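Local structure of UDP-N-acetylglucosamine 4,6-dehydratase (Vibrio fischeri, 3PVZ) at residues Val32-Gly42 with Gln112-Ser120; Ser190-Arg199 with Ser247-Phe258. The protein binds NAD and probably acts as a lyase, removing water from UDP-N-acetylglucosamine as a 4,6-dehydratase. One frame throughout, in Å; residues are numbered along the deposited sequence.

Overall arrangement
Both interactions join neighbouring parallel strands of one mixed sheet, the Rossmann-type core of the chain. Interaction 1 pairs strand 37-41 with 115-118, and interaction 2 pairs 194-198 with 255-259. Strand 159-163 lies between the two pairs. Their centres are about 14 Å apart. Along the chain interaction 1 is complete before interaction 2 begins. Helix 237-250 ties them together: Cys-248 and Ile-249, near its end, pack on Tyr-115, Leu-117 and Val-32 of interaction 1, while Ser-247 bonds to strand 194-198. Interaction 1 reaches the bound NAD through Gly-42 and Ser-120. Interaction 2 extends the same sheet toward strand 340-344.

Interaction 1: residues Val32-Gly42 with Gln112-Ser120; sequences VVSQSRFLVLG and QYDYVLNLS. With NA (sodium ion), chain H; NA (sodium ion), chain I; NAD (nicotinamide-adenine-dinucleotide), chain E.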
loop_
_atom_site.group_PDB
_atom_site.type_symbol
_atom_site.label_atom_id
_atom_site.label_comp_id
_atom_site.label_asym_id
_atom_site.label_seq_id
_atom_site.Cartn_x
_atom_site.Cartn_y
_atom_site.Cartn_z
ATOM N N VAL A 32 9.038 -30.213 -5.690
ATOM C CA VAL A 32 8.315 -29.746 -4.514
ATOM C C VAL A 32 7.164 -28.792 -4.861
ATOM O O VAL A 32 6.028 -29.041 -4.475
ATOM C CB VAL A 32 9.235 -29.110 -3.459
ATOM C CG1 VAL A 32 8.427 -28.378 -2.364
ATOM C CG2 VAL A 32 10.158 -30.221 -2.785
ATOM N N VAL A 33 7.433 -27.783 -5.684
ATOM C CA VAL A 33 6.450 -26.786 -6.022
ATOM C C VAL A 33 5.251 -27.415 -6.747
ATOM O O VAL A 33 4.079 -27.070 -6.499
ATOM C CB VAL A 33 7.062 -25.684 -6.912
ATOM C CG1 VAL A 33 5.983 -24.767 -7.428
ATOM C CG2 VAL A 33 8.103 -24.901 -6.120
ATOM N N SER A 34 5.546 -28.338 -7.652
ATOM C CA SER A 34 4.491 -29.000 -8.413
ATOM C C SER A 34 3.517 -29.855 -7.532
ATOM O O SER A 34 2.407 -30.176 -7.962
ATOM C CB SER A 34 5.115 -29.879 -9.508
ATOM O OG SER A 34 5.516 -31.144 -8.932
ATOM N N GLN A 35 3.943 -30.269 -6.348
ATOM C CA GLN A 35 3.048 -31.001 -5.439
ATOM C C GLN A 35 2.690 -30.242 -4.173
ATOM O O GLN A 35 2.265 -30.872 -3.137
ATOM C CB GLN A 35 3.627 -32.394 -5.017
ATOM C CG GLN A 35 5.064 -32.570 -5.043
ATOM C CD GLN A 35 5.516 -33.995 -4.622
ATOM O OE1 GLN A 35 4.856 -34.662 -3.808
ATOM N NE2 GLN A 35 6.616 -34.445 -5.185
ATOM N N SER A 36 2.875 -28.937 -4.172
ATOM C CA SER A 36 2.597 -28.197 -2.942
ATOM C C SER A 36 1.714 -27.003 -3.183
ATOM O O SER A 36 1.526 -26.494 -4.345
ATOM C CB SER A 36 3.900 -27.786 -2.229
ATOM O OG SER A 36 4.765 -28.890 -2.158
ATOM N N ARG A 37 1.065 -26.637 -2.092
ATOM C CA ARG A 37 0.182 -25.508 -1.989
ATOM C C ARG A 37 0.838 -24.338 -1.276
ATOM O O ARG A 37 1.386 -24.501 -0.181
ATOM C CB ARG A 37 -1.012 -25.965 -1.187
ATOM C CG ARG A 37 -1.773 -27.165 -1.837
ATOM C CD ARG A 37 -2.756 -27.779 -0.893
ATOM N NE ARG A 37 -2.067 -28.401 0.237
ATOM C CZ ARG A 37 -2.667 -28.967 1.271
ATOM N NH1 ARG A 37 -1.932 -29.553 2.201
ATOM N NH2 ARG A 37 -3.983 -28.975 1.378
ATOM N N PHE A 38 0.709 -23.143 -1.836
ATOM C CA PHE A 38 1.362 -21.958 -1.319
ATOM C C PHE A 38 0.395 -20.822 -1.074
ATOM O O PHE A 38 -0.445 -20.484 -1.931
ATOM C CB PHE A 38 2.475 -21.430 -2.241
ATOM C CG PHE A 38 3.540 -22.419 -2.574
ATOM C CD1 PHE A 38 4.771 -22.349 -1.954
ATOM C CD2 PHE A 38 3.310 -23.428 -3.471
ATOM C CE1 PHE A 38 5.762 -23.252 -2.249
ATOM C CE2 PHE A 38 4.282 -24.366 -3.742
ATOM C CZ PHE A 38 5.512 -24.274 -3.148
ATOM N N LEU A 39 0.628 -20.134 0.046
ATOM C CA LEU A 39 -0.018 -18.899 0.386
ATOM C C LEU A 39 1.080 -17.815 0.513
ATOM O O LEU A 39 1.974 -17.988 1.278
ATOM C CB LEU A 39 -0.742 -19.080 1.729
ATOM C CG LEU A 39 -1.401 -17.830 2.325
ATOM C CD1 LEU A 39 -2.370 -17.085 1.258
ATOM C CD2 LEU A 39 -2.079 -18.126 3.637
ATOM N N VAL A 40 0.980 -16.692 -0.218
ATOM C CA VAL A 40 1.924 -15.608 -0.107
ATOM C C VAL A 40 1.201 -14.383 0.348
ATOM O O VAL A 40 0.396 -13.784 -0.393
ATOM C CB VAL A 40 2.629 -15.322 -1.481
ATOM C CG1 VAL A 40 3.714 -14.254 -1.332
ATOM C CG2 VAL A 40 3.220 -16.630 -2.009
ATOM N N LEU A 41 1.545 -13.964 1.551
ATOM C CA LEU A 41 1.033 -12.773 2.150
ATOM C C LEU A 41 1.957 -11.602 1.856
ATOM O O LEU A 41 3.134 -11.689 1.925
ATOM C CB LEU A 41 0.963 -12.993 3.662
ATOM C CG LEU A 41 0.181 -14.240 4.021
ATOM C CD1 LEU A 41 0.034 -14.320 5.530
ATOM C CD2 LEU A 41 -1.185 -14.253 3.320
ATOM N N GLY A 42 1.377 -10.458 1.607
ATOM C CA GLY A 42 2.123 -9.325 1.095
ATOM C C GLY A 42 2.697 -9.632 -0.260
ATOM O O GLY A 42 3.760 -9.086 -0.669
ATOM N N GLN A 112 -5.933 -24.193 3.703
ATOM C CA GLN A 112 -5.201 -25.429 3.455
ATOM C C GLN A 112 -4.025 -25.167 2.546
ATOM O O GLN A 112 -4.222 -25.060 1.305
ATOM C CB GLN A 112 -6.189 -26.380 2.754
ATOM C CG GLN A 112 -7.212 -26.954 3.688
ATOM C CD GLN A 112 -6.590 -27.985 4.600
ATOM O OE1 GLN A 112 -6.095 -29.032 4.151
ATOM N NE2 GLN A 112 -6.575 -27.694 5.847
ATOM N N TYR A 113 -2.838 -25.026 3.154
ATOM C CA TYR A 113 -1.589 -24.692 2.452
ATOM C C TYR A 113 -0.466 -25.537 3.023
ATOM O O TYR A 113 -0.552 -25.970 4.140
ATOM C CB TYR A 113 -1.211 -23.227 2.579
ATOM C CG TYR A 113 -2.282 -22.325 2.062
ATOM C CD1 TYR A 113 -2.412 -22.059 0.716
ATOM C CD2 TYR A 113 -3.144 -21.691 2.914
ATOM C CE1 TYR A 113 -3.420 -21.235 0.254
ATOM C CE2 TYR A 113 -4.147 -20.853 2.445
ATOM C CZ TYR A 113 -4.276 -20.625 1.125
ATOM O OH TYR A 113 -5.304 -19.778 0.687
ATOM N N ASP A 114 0.569 -25.804 2.232
ATOM C CA ASP A 114 1.738 -26.525 2.737
ATOM C C ASP A 114 2.773 -25.502 3.207
ATOM O O ASP A 114 3.391 -25.681 4.276
ATOM C CB ASP A 114 2.301 -27.438 1.670
ATOM C CG ASP A 114 1.300 -28.474 1.225
ATOM O OD1 ASP A 114 0.934 -29.290 2.104
ATOM O OD2 ASP A 114 0.870 -28.462 0.014
ATOM N N TYR A 115 2.868 -24.393 2.462
ATOM C CA TYR A 115 3.874 -23.393 2.701
ATOM C C TYR A 115 3.199 -22.031 2.726
ATOM O O TYR A 115 2.452 -21.657 1.800
ATOM C CB TYR A 115 4.938 -23.397 1.613
ATOM C CG TYR A 115 5.793 -24.661 1.471
ATOM C CD1 TYR A 115 6.906 -24.841 2.254
ATOM C CD2 TYR A 115 5.518 -25.617 0.476
ATOM C CE1 TYR A 115 7.694 -25.979 2.136
ATOM C CE2 TYR A 115 6.268 -26.711 0.345
ATOM C CZ TYR A 115 7.368 -26.905 1.183
ATOM O OH TYR A 115 8.134 -28.025 1.087
ATOM N N VAL A 116 3.446 -21.300 3.808
ATOM C CA VAL A 116 2.878 -19.967 3.989
ATOM C C VAL A 116 4.051 -18.983 4.071
ATOM O O VAL A 116 4.932 -19.176 4.872
ATOM C CB VAL A 116 1.980 -19.903 5.231
ATOM C CG1 VAL A 116 1.441 -18.462 5.409
ATOM C CG2 VAL A 116 0.828 -20.950 5.098
ATOM N N LEU A 117 4.073 -17.984 3.178
ATOM C CA LEU A 117 5.161 -17.016 3.085
ATOM C C LEU A 117 4.598 -15.626 3.412
ATOM O O LEU A 117 3.587 -15.218 2.852
ATOM C CB LEU A 117 5.768 -17.013 1.671
ATOM C CG LEU A 117 6.501 -18.274 1.202
ATOM C CD1 LEU A 117 5.490 -19.321 0.681
ATOM C CD2 LEU A 117 7.535 -17.976 0.110
ATOM N N ASN A 118 5.196 -14.939 4.373
ATOM C CA ASN A 118 4.734 -13.618 4.780
ATOM C C ASN A 118 5.768 -12.572 4.443
ATOM O O ASN A 118 6.779 -12.451 5.124
ATOM C CB ASN A 118 4.435 -13.615 6.274
ATOM C CG ASN A 118 3.775 -12.307 6.777
ATOM O OD1 ASN A 118 3.550 -11.376 6.037
ATOM N ND2 ASN A 118 3.400 -12.303 8.037
ATOM N N LEU A 119 5.502 -11.821 3.374
ATOM C CA LEU A 119 6.346 -10.733 2.961
ATOM C C LEU A 119 5.565 -9.445 3.173
ATOM O O LEU A 119 5.850 -8.451 2.539
ATOM C CB LEU A 119 6.728 -10.848 1.459
ATOM C CG LEU A 119 7.774 -11.917 1.105
ATOM C CD1 LEU A 119 9.036 -11.771 1.976
ATOM C CD2 LEU A 119 7.169 -13.325 1.177
ATOM N N SER A 120 4.617 -9.441 4.113
ATOM C CA SER A 120 3.857 -8.225 4.393
ATOM C C SER A 120 4.539 -7.512 5.558
ATOM O O SER A 120 5.123 -8.165 6.409
ATOM C CB SER A 120 2.404 -8.558 4.702
ATOM O OG SER A 120 2.273 -9.042 6.041
HETATM NA NA NA H . -5.240 -30.965 4.929
HETATM NA NA NA I . 1.355 -32.605 -1.585
HETATM P PA NAD E . 6.872 -3.658 0.328
HETATM O O1A NAD E . 6.396 -2.359 0.892
HETATM O O2A NAD E . 7.087 -3.532 -1.149
HETATM O O5B NAD E . 5.716 -4.750 0.322
HETATM C C5B NAD E . 5.072 -4.993 1.592
HETATM C C4B NAD E . 3.708 -5.556 1.178
HETATM O O4B NAD E . 2.908 -5.900 2.290
HETATM C C3B NAD E . 2.920 -4.493 0.346
HETATM O O3B NAD E . 2.485 -5.026 -0.888
HETATM C C2B NAD E . 1.744 -4.139 1.285
HETATM O O2B NAD E . 0.584 -3.653 0.620
HETATM C C1B NAD E . 1.595 -5.511 1.982
HETATM N N9A NAD E . 0.866 -5.382 3.235
HETATM C C8A NAD E . 1.154 -4.568 4.261
HETATM N N7A NAD E . 0.265 -4.664 5.195
HETATM C C5A NAD E . -0.605 -5.649 4.815
HETATM C C6A NAD E . -1.754 -6.203 5.372
HETATM N N6A NAD E . -2.116 -5.774 6.625
HETATM N N1A NAD E . -2.427 -7.145 4.718
HETATM C C2A NAD E . -2.037 -7.546 3.513
HETATM N N3A NAD E . -0.976 -7.030 2.944
HETATM C C4A NAD E . -0.249 -6.103 3.554
HETATM O O3 NAD E . 8.167 -4.142 1.153
HETATM P PN NAD E . 9.239 -5.137 0.435
HETATM O O1N NAD E . 10.385 -4.328 -0.148
HETATM O O2N NAD E . 8.755 -6.161 -0.508
HETATM O O5D NAD E . 9.936 -5.768 1.793
HETATM C C5D NAD E . 9.141 -6.803 2.353
HETATM C C4D NAD E . 9.814 -7.313 3.633
HETATM O O4D NAD E . 11.254 -7.463 3.419
HETATM C C3D NAD E . 9.668 -6.265 4.758
HETATM O O3D NAD E . 9.670 -6.853 6.079
HETATM C C2D NAD E . 10.985 -5.464 4.652
HETATM O O2D NAD E . 11.338 -4.818 5.884
HETATM C C1D NAD E . 11.979 -6.575 4.315
HETATM N N1N NAD E . 13.214 -6.059 3.706
HETATM C C2N NAD E . 13.125 -5.398 2.545
HETATM C C3N NAD E . 14.252 -4.906 1.921
HETATM C C7N NAD E . 14.171 -4.153 0.659
HETATM O O7N NAD E . 15.226 -3.690 0.230
HETATM N N7N NAD E . 13.017 -3.936 0.010
HETATM C C4N NAD E . 15.520 -5.108 2.522
HETATM C C5N NAD E . 15.571 -5.810 3.715
HETATM C C6N NAD E . 14.392 -6.272 4.300
HETATM O O HOH W 1 3.098 -33.976 -1.742
HETATM O O HOH W 2 -3.064 -30.051 5.045
HETATM O O HOH W 3 -5.297 -29.986 6.949
HETATM O O HOH W 4 0.055 -30.937 -0.725
#
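Arg-37 and Asp-114 meet where strands 37-41 and 115-118 begin to run in parallel. Arg-37 CB lies 3.3 Å from Asp-114 OD2, and CG passes the same oxygen. CD also approaches Gln-112 O. A bend at chi3 (-66°) turns the guanidinium back to the carboxylate. NE then bonds to Asp-114 OD2 at 2.9 Å and NH1 to OD1 at 2.9 Å, a side-on salt bridge. Both carboxylate oxygens lie near the guanidinium plane, but the nitrogens approach from above the carboxylate plane. NH2 makes a weak bond to Gln-112 OE1, which also binds a sodium ion. NH1 also donates to a water on that ion. Arg-37 N takes the anti lone pair of OD2 at 2.8 Å.

Farther on, Leu-39 CB sits over the centre of the Tyr-113 ring, 3.5 Å from its centroid, a CH-pi contact. The Phe-38 and Tyr-115 rings are nearly parallel but slid apart, on the face covered by helices 46-56 and 237-250. At the far end Gly-42 and Ser-120 border the adenosine ribose of NAD, as in a Rossmann fold.

Asp-114 OD2 takes two protein N-H groups and a water on another sodium ion, so its negative charge is probably well stabilised.

Interaction 2: residues Ser190-Arg199 with Ser247-Phe258; sequences SEEIAISTAR and SCIFGENRDIFF
Asn-253 bridges two parts of segment 190-199 with its amide. ND2 donates to Ser-190 O at 2.7 Å, with that oxygen close to the amide plane. OD1 accepts from Ile-195 N at 2.8 Å, and this N-H comes from above the plane of the amide carbonyl. CG stands anti to the backbone N (chi1 -160°), which carries the amide across to Ala-194. Ile-195 O takes Arg-254 N at 2.6 Å. The Arg-254 chain runs extended from CG to NE, and its NH2 gives Ser-190 OG a weak bond. That hydroxyl also bonds to Met-187 O.

A type II turn from Glu-252 to Asp-255 links helix 237-250 to strand 255-259. Asp-255 N closes it on Glu-252 O, while Asp-255 OD2 accepts from Glu-252 N. OD1 forms a salt bridge with Lys-344. Strand 255-259 then runs parallel to 194-198, continuing the Rossmann-type sheet. Thr-197 N donates to Asp-255 O, and Arg-199 N to Phe-257 O.

Thr-197 O has two donors, on opposite faces of its carbonyl plane: Phe-257 N at 3.0 Å and Ser-247 OG at 2.8 Å. Ser-196 OG lies 2.8 Å from Ser-247 OG, so the same helix hydroxyl also meets the preceding strand residue. Thr-197 OG1 bonds to Ser-164 OG and touches Ile-256 CG1 at 3.4 Å; Arg-199 NH2 bonds to Phe-325 O and NE to Thr-165 O, while Arg-199 CB packs on Ile-256 CG2.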
loop_
_atom_site.group_PDB
_atom_site.type_symbol
_atom_site.label_atom_id
_atom_site.label_comp_id
_atom_site.label_asym_id
_atom_site.label_seq_id
_atom_site.Cartn_x
_atom_site.Cartn_y
_atom_site.Cartn_z
ATOM N N SER A 190 7.902 -21.382 16.674
ATOM C CA SER A 190 8.789 -22.381 16.119
ATOM C C SER A 190 8.920 -23.638 16.970
ATOM O O SER A 190 9.466 -24.606 16.496
ATOM C CB SER A 190 10.176 -21.811 15.875
ATOM O OG SER A 190 10.830 -21.551 17.060
ATOM N N GLU A 191 8.433 -23.615 18.208
ATOM C CA GLU A 191 8.261 -24.852 19.002
ATOM C C GLU A 191 7.061 -25.701 18.515
ATOM O O GLU A 191 6.869 -26.783 19.031
ATOM C CB GLU A 191 8.073 -24.513 20.498
ATOM C CG GLU A 191 9.327 -23.865 21.100
ATOM C CD GLU A 191 9.138 -23.268 22.488
ATOM O OE1 GLU A 191 7.994 -23.042 22.900
ATOM O OE2 GLU A 191 10.161 -22.981 23.156
ATOM N N GLU A 192 6.252 -25.190 17.568
ATOM C CA GLU A 192 5.102 -25.935 17.043
ATOM C C GLU A 192 5.076 -26.128 15.534
ATOM O O GLU A 192 4.353 -26.962 15.081
ATOM C CB GLU A 192 3.806 -25.236 17.392
ATOM C CG GLU A 192 3.518 -25.261 18.873
ATOM C CD GLU A 192 2.248 -24.571 19.185
ATOM O OE1 GLU A 192 2.385 -23.471 19.706
ATOM O OE2 GLU A 192 1.144 -25.102 18.870
ATOM N N ILE A 193 5.807 -25.318 14.784
ATOM C CA ILE A 193 5.885 -25.454 13.344
ATOM C C ILE A 193 7.265 -24.981 12.933
ATOM O O ILE A 193 7.819 -24.084 13.557
ATOM C CB ILE A 193 4.795 -24.576 12.645
ATOM C CG1 ILE A 193 4.735 -24.837 11.133
ATOM C CG2 ILE A 193 5.049 -23.124 12.900
ATOM C CD1 ILE A 193 3.517 -24.172 10.431
ATOM N N ALA A 194 7.813 -25.615 11.901
ATOM C CA ALA A 194 9.011 -25.163 11.237
ATOM C C ALA A 194 8.868 -23.721 10.656
ATOM O O ALA A 194 8.016 -23.458 9.785
ATOM C CB ALA A 194 9.397 -26.152 10.120
ATOM N N ILE A 195 9.735 -22.827 11.132
ATOM C CA ILE A 195 9.804 -21.449 10.669
ATOM C C ILE A 195 11.214 -21.155 10.168
ATOM O O ILE A 195 12.209 -21.403 10.874
ATOM C CB ILE A 195 9.479 -20.446 11.820
ATOM C CG1 ILE A 195 8.083 -20.715 12.390
ATOM C CG2 ILE A 195 9.542 -18.995 11.323
ATOM C CD1 ILE A 195 7.667 -19.804 13.546
ATOM N N SER A 196 11.337 -20.626 8.963
ATOM C CA SER A 196 12.641 -20.163 8.503
ATOM C C SER A 196 12.513 -18.753 7.948
ATOM O O SER A 196 11.420 -18.371 7.536
ATOM C CB SER A 196 13.237 -21.128 7.468
ATOM O OG SER A 196 12.675 -20.998 6.167
ATOM N N THR A 197 13.615 -17.989 7.921
ATOM C CA THR A 197 13.555 -16.616 7.427
ATOM C C THR A 197 14.663 -16.317 6.411
ATOM O O THR A 197 15.414 -17.200 6.009
ATOM C CB THR A 197 13.635 -15.591 8.584
ATOM O OG1 THR A 197 14.931 -15.639 9.157
ATOM C CG2 THR A 197 12.624 -15.871 9.710
ATOM N N ALA A 198 14.687 -15.073 5.941
ATOM C CA ALA A 198 15.769 -14.540 5.172
ATOM C C ALA A 198 16.174 -13.166 5.675
ATOM O O ALA A 198 15.376 -12.430 6.206
ATOM C CB ALA A 198 15.407 -14.479 3.763
ATOM N N ARG A 199 17.436 -12.827 5.482
ATOM C CA ARG A 199 17.926 -11.483 5.737
ATOM C C ARG A 199 18.480 -10.933 4.425
ATOM O O ARG A 199 19.333 -11.570 3.773
ATOM C CB ARG A 199 18.980 -11.561 6.797
ATOM C CG ARG A 199 19.652 -10.228 7.085
ATOM C CD ARG A 199 20.531 -10.384 8.328
ATOM N NE ARG A 199 19.721 -10.437 9.569
ATOM C CZ ARG A 199 19.997 -11.199 10.627
ATOM N NH1 ARG A 199 19.210 -11.165 11.693
ATOM N NH2 ARG A 199 21.056 -11.992 10.625
ATOM N N SER A 247 14.892 -20.489 1.166
ATOM C CA SER A 247 14.703 -20.590 2.595
ATOM C C SER A 247 13.392 -21.319 2.836
ATOM O O SER A 247 13.326 -22.244 3.626
ATOM C CB SER A 247 14.696 -19.233 3.259
ATOM O OG SER A 247 14.401 -19.359 4.630
ATOM N N CYS A 248 12.362 -20.922 2.107
ATOM C CA CYS A 248 11.059 -21.621 2.172
ATOM C C CYS A 248 11.117 -23.141 2.026
ATOM O O CYS A 248 10.589 -23.862 2.866
ATOM C CB CYS A 248 10.057 -21.098 1.119
ATOM S SG CYS A 248 8.406 -21.733 1.466
ATOM N N ILE A 249 11.676 -23.614 0.920
ATOM C CA ILE A 249 11.658 -25.021 0.610
ATOM C C ILE A 249 12.752 -25.781 1.371
ATOM O O ILE A 249 12.482 -26.830 1.921
ATOM C CB ILE A 249 11.940 -25.285 -0.867
ATOM C CG1 ILE A 249 10.936 -24.568 -1.776
ATOM C CG2 ILE A 249 12.010 -26.845 -1.109
ATOM C CD1 ILE A 249 9.510 -24.919 -1.566
ATOM N N PHE A 250 13.958 -25.227 1.426
ATOM C CA PHE A 250 15.136 -25.901 2.021
ATOM C C PHE A 250 15.533 -25.471 3.444
ATOM O O PHE A 250 16.343 -26.126 4.066
ATOM C CB PHE A 250 16.352 -25.740 1.085
ATOM C CG PHE A 250 16.146 -26.378 -0.280
ATOM C CD1 PHE A 250 16.142 -27.755 -0.416
ATOM C CD2 PHE A 250 15.919 -25.604 -1.395
ATOM C CE1 PHE A 250 15.942 -28.372 -1.651
ATOM C CE2 PHE A 250 15.727 -26.205 -2.690
ATOM C CZ PHE A 250 15.720 -27.573 -2.813
ATOM N N GLY A 251 14.980 -24.389 3.956
ATOM C CA GLY A 251 15.313 -23.950 5.293
ATOM C C GLY A 251 14.820 -24.917 6.378
ATOM O O GLY A 251 13.675 -25.430 6.322
ATOM N N GLU A 252 15.675 -25.164 7.373
ATOM C CA GLU A 252 15.231 -25.908 8.517
ATOM C C GLU A 252 14.652 -24.961 9.538
ATOM O O GLU A 252 14.897 -23.763 9.478
ATOM C CB GLU A 252 16.386 -26.708 9.111
ATOM C CG GLU A 252 16.890 -27.754 8.159
ATOM C CD GLU A 252 17.991 -28.573 8.780
ATOM O OE1 GLU A 252 17.662 -29.423 9.637
ATOM O OE2 GLU A 252 19.163 -28.353 8.423
ATOM N N ASN A 253 13.895 -25.508 10.487
ATOM C CA ASN A 253 13.368 -24.714 11.614
ATOM C C ASN A 253 14.459 -23.834 12.178
ATOM O O ASN A 253 15.466 -24.335 12.607
ATOM C CB ASN A 253 12.764 -25.583 12.748
ATOM C CG ASN A 253 11.791 -24.776 13.656
ATOM O OD1 ASN A 253 11.319 -23.693 13.279
ATOM N ND2 ASN A 253 11.469 -25.319 14.830
ATOM N N ARG A 254 14.199 -22.529 12.182
ATOM C CA ARG A 254 15.090 -21.472 12.682
ATOM C C ARG A 254 16.247 -21.022 11.782
ATOM O O ARG A 254 17.060 -20.213 12.214
ATOM C CB ARG A 254 15.641 -21.822 14.070
ATOM C CG ARG A 254 14.579 -22.083 15.071
ATOM C CD ARG A 254 15.158 -22.352 16.457
ATOM N NE ARG A 254 14.012 -22.682 17.261
ATOM C CZ ARG A 254 13.584 -23.909 17.531
ATOM N NH1 ARG A 254 14.286 -24.969 17.151
ATOM N NH2 ARG A 254 12.453 -24.061 18.235
ATOM N N ASP A 255 16.328 -21.488 10.541
ATOM C CA ASP A 255 17.416 -21.062 9.675
ATOM C C ASP A 255 17.112 -19.646 9.131
ATOM O O ASP A 255 15.973 -19.388 8.705
ATOM C CB ASP A 255 17.494 -21.960 8.472
ATOM C CG ASP A 255 18.211 -23.249 8.707
ATOM O OD1 ASP A 255 18.775 -23.520 9.796
ATOM O OD2 ASP A 255 18.245 -23.990 7.707
ATOM N N ILE A 256 18.110 -18.756 9.168
ATOM C CA ILE A 256 18.062 -17.475 8.493
ATOM C C ILE A 256 18.999 -17.563 7.282
ATOM O O ILE A 256 20.228 -17.654 7.424
ATOM C CB ILE A 256 18.556 -16.269 9.352
ATOM C CG1 ILE A 256 17.857 -16.180 10.714
ATOM C CG2 ILE A 256 18.347 -14.962 8.575
ATOM C CD1 ILE A 256 18.578 -15.224 11.685
ATOM N N PHE A 257 18.415 -17.540 6.095
ATOM C CA PHE A 257 19.193 -17.575 4.851
ATOM C C PHE A 257 19.638 -16.159 4.511
ATOM O O PHE A 257 18.917 -15.207 4.788
ATOM C CB PHE A 257 18.346 -18.156 3.723
ATOM C CG PHE A 257 18.290 -19.652 3.706
ATOM C CD1 PHE A 257 18.284 -20.398 4.896
ATOM C CD2 PHE A 257 18.264 -20.345 2.490
ATOM C CE1 PHE A 257 18.247 -21.788 4.869
ATOM C CE2 PHE A 257 18.212 -21.751 2.458
ATOM C CZ PHE A 257 18.206 -22.469 3.629
ATOM N N PHE A 258 20.834 -16.015 3.948
ATOM C CA PHE A 258 21.328 -14.683 3.479
ATOM C C PHE A 258 22.354 -14.842 2.386
ATOM O O PHE A 258 22.992 -15.898 2.289
ATOM C CB PHE A 258 21.951 -13.889 4.624
ATOM C CG PHE A 258 23.223 -14.508 5.152
ATOM C CD1 PHE A 258 23.177 -15.505 6.108
ATOM C CD2 PHE A 258 24.475 -14.105 4.667
ATOM C CE1 PHE A 258 24.347 -16.085 6.580
ATOM C CE2 PHE A 258 25.629 -14.699 5.138
ATOM C CZ PHE A 258 25.564 -15.678 6.089
#